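Long-range contact in uncharacterized esterase YxiM (Bacillus subtilis, PDB 2O14), which belongs to the GDSL family of lipolytic enzymes and probably hydrolyses ester bonds, its substrate unknown: residues 170-175 with 340-345. Sequence-based numbering, arbitrary orientation.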
loop_
_atom_site.group_PDB
_atom_site.type_symbol
_atom_site.label_atom_id
_atom_site.label_comp_id
_atom_site.label_asym_id
_atom_site.label_seq_id
_atom_site.Cartn_x
_atom_site.Cartn_y
_atom_site.Cartn_z
ATOM N N ASP A 170 -5.688 -7.431 -1.825
ATOM C CA ASP A 170 -6.835 -6.801 -2.471
ATOM C C ASP A 170 -7.601 -5.871 -1.525
ATOM O O ASP A 170 -7.022 -5.285 -0.608
ATOM C CB ASP A 170 -7.790 -7.872 -3.012
ATOM C CG ASP A 170 -8.189 -8.891 -1.952
ATOM O OD1 ASP A 170 -8.359 -8.493 -0.781
ATOM O OD2 ASP A 170 -8.347 -10.085 -2.292
ATOM N N SER A 171 -8.909 -5.751 -1.753
ATOM C CA SER A 171 -9.785 -4.899 -0.950
ATOM C C SER A 171 -9.861 -5.266 0.537
ATOM O O SER A 171 -10.142 -4.404 1.379
ATOM C CB SER A 171 -11.204 -4.921 -1.528
ATOM O OG SER A 171 -11.230 -4.436 -2.859
ATOM N N THR A 172 -9.634 -6.533 0.869
ATOM C CA THR A 172 -9.697 -6.946 2.269
ATOM C C THR A 172 -8.350 -6.757 2.967
ATOM O O THR A 172 -8.237 -6.985 4.174
ATOM C CB THR A 172 -10.128 -8.429 2.413
ATOM O OG1 THR A 172 -9.114 -9.288 1.875
ATOM C CG2 THR A 172 -11.430 -8.679 1.667
ATOM N N VAL A 173 -7.345 -6.320 2.207
ATOM C CA VAL A 173 -5.990 -6.116 2.728
ATOM C C VAL A 173 -5.476 -4.675 2.647
ATOM O O VAL A 173 -4.755 -4.211 3.535
ATOM C CB VAL A 173 -4.974 -7.005 1.958
ATOM C CG1 VAL A 173 -3.574 -6.814 2.519
ATOM C CG2 VAL A 173 -5.393 -8.467 2.037
ATOM N N CYS A 174 -5.856 -3.973 1.584
ATOM C CA CYS A 174 -5.398 -2.605 1.329
ATOM C C CYS A 174 -5.739 -1.535 2.355
ATOM O O CYS A 174 -6.489 -1.764 3.308
ATOM C CB CYS A 174 -5.900 -2.138 -0.040
ATOM S SG CYS A 174 -7.671 -1.807 -0.099
ATOM N N ASN A 175 -5.166 -0.353 2.139
ATOM C CA ASN A 175 -5.389 0.792 3.007
ATOM C C ASN A 175 -6.591 1.611 2.555
ATOM O O ASN A 175 -6.831 1.778 1.358
ATOM C CB ASN A 175 -4.175 1.726 3.007
ATOM C CG ASN A 175 -2.976 1.139 3.711
ATOM O OD1 ASN A 175 -3.115 0.414 4.696
ATOM N ND2 ASN A 175 -1.778 1.476 3.228
ATOM N N THR A 340 -20.926 -8.829 2.761
ATOM C CA THR A 340 -20.376 -10.037 3.367
ATOM C C THR A 340 -18.950 -10.363 2.938
ATOM O O THR A 340 -18.402 -11.389 3.340
ATOM C CB THR A 340 -21.251 -11.262 3.051
ATOM O OG1 THR A 340 -21.199 -11.536 1.643
ATOM C CG2 THR A 340 -22.694 -11.005 3.463
ATOM N N LEU A 341 -18.343 -9.500 2.131
ATOM C CA LEU A 341 -16.986 -9.761 1.664
ATOM C C LEU A 341 -15.922 -8.852 2.263
ATOM O O LEU A 341 -14.826 -9.306 2.585
ATOM C CB LEU A 341 -16.926 -9.663 0.138
ATOM C CG LEU A 341 -15.561 -9.960 -0.501
ATOM C CD1 LEU A 341 -15.178 -11.412 -0.245
ATOM C CD2 LEU A 341 -15.626 -9.689 -2.003
ATOM N N HIS A 342 -16.245 -7.573 2.419
ATOM C CA HIS A 342 -15.290 -6.602 2.946
ATOM C C HIS A 342 -15.344 -6.351 4.447
ATOM O O HIS A 342 -16.362 -5.908 4.981
ATOM C CB HIS A 342 -15.455 -5.267 2.212
ATOM C CG HIS A 342 -15.352 -5.388 0.725
ATOM N ND1 HIS A 342 -16.411 -5.129 -0.117
ATOM C CD2 HIS A 342 -14.326 -5.776 -0.068
ATOM C CE1 HIS A 342 -16.042 -5.352 -1.366
ATOM N NE2 HIS A 342 -14.781 -5.747 -1.364
ATOM N N PRO A 343 -14.235 -6.630 5.150
ATOM C CA PRO A 343 -14.187 -6.415 6.598
ATOM C C PRO A 343 -14.237 -4.919 6.881
ATOM O O PRO A 343 -13.858 -4.111 6.027
ATOM C CB PRO A 343 -12.832 -7.002 6.994
ATOM C CG PRO A 343 -12.560 -8.018 5.928
ATOM C CD PRO A 343 -13.017 -7.312 4.682
ATOM N N ASN A 344 -14.729 -4.545 8.059
ATOM C CA ASN A 344 -14.745 -3.136 8.430
ATOM C C ASN A 344 -13.491 -2.971 9.276
ATOM O O ASN A 344 -12.675 -3.891 9.350
ATOM C CB ASN A 344 -15.991 -2.775 9.247
ATOM C CG ASN A 344 -16.201 -3.690 10.439
ATOM O OD1 ASN A 344 -15.252 -4.091 11.114
ATOM N ND2 ASN A 344 -17.459 -4.011 10.715
ATOM N N ARG A 345 -13.326 -1.820 9.915
ATOM C CA ARG A 345 -12.143 -1.599 10.737
ATOM C C ARG A 345 -11.985 -2.673 11.822
ATOM O O ARG A 345 -10.889 -3.213 12.017
ATOM C CB ARG A 345 -12.198 -0.202 11.365
ATOM C CG ARG A 345 -11.022 0.129 12.278
ATOM C CD ARG A 345 -10.997 1.608 12.601
ATOM N NE ARG A 345 -10.561 2.402 11.454
ATOM C CZ ARG A 345 -9.288 2.620 11.137
ATOM N NH1 ARG A 345 -8.322 2.114 11.886
ATOM N NH2 ARG A 345 -8.983 3.335 10.065
HETATM O O HOH W 1 -12.422 -4.324 3.452
#
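The imidazole of His342 is approached obliquely by Ser171, whose CB lies 3.6 Å from ring atom CD2. With Ser171 OG anti to its carbonyl carbon (chi1 -61°), the hydroxyl stays 4.1 Å from His342 NE2, too long for a hydrogen bond; a weak one reaches Gly209 N. His342 ND1 is held by Asp339 OD2, completing the GDSL-family Ser-His-Asp triad inferred by similarity. The Thr172 methyl, CG2, rests 3.7 Å from Pro343 CD, the two side chains meeting at a slant, and 3.6 Å from Leu341 O. Asp170 OD1 offers its syn lone pair to Thr172 OG1 at 2.9 Å, while Thr172 N arrives on the anti side, 26° out of plane, closing an Asx turn. An alanine at Thr172 lacks hydroxyl and CG2, and would probably leave Asp170 OD1 one Thr172 donor, the backbone N-H, and a gap beside Leu341 O and Pro343 CD. A water lies 3.1 Å from Ser171 O and 3.0 Å from Pro343 O, within hydrogen-bonding distance of both. The loop 170-175 follows strand 164-169 of the parallel sheet, with Thr172 touching Gln237 of neighbouring strand 233-237; segment 340-345 leads into helix 345-361, whose N-terminus Asn344 caps through OD1 to Gly347 N.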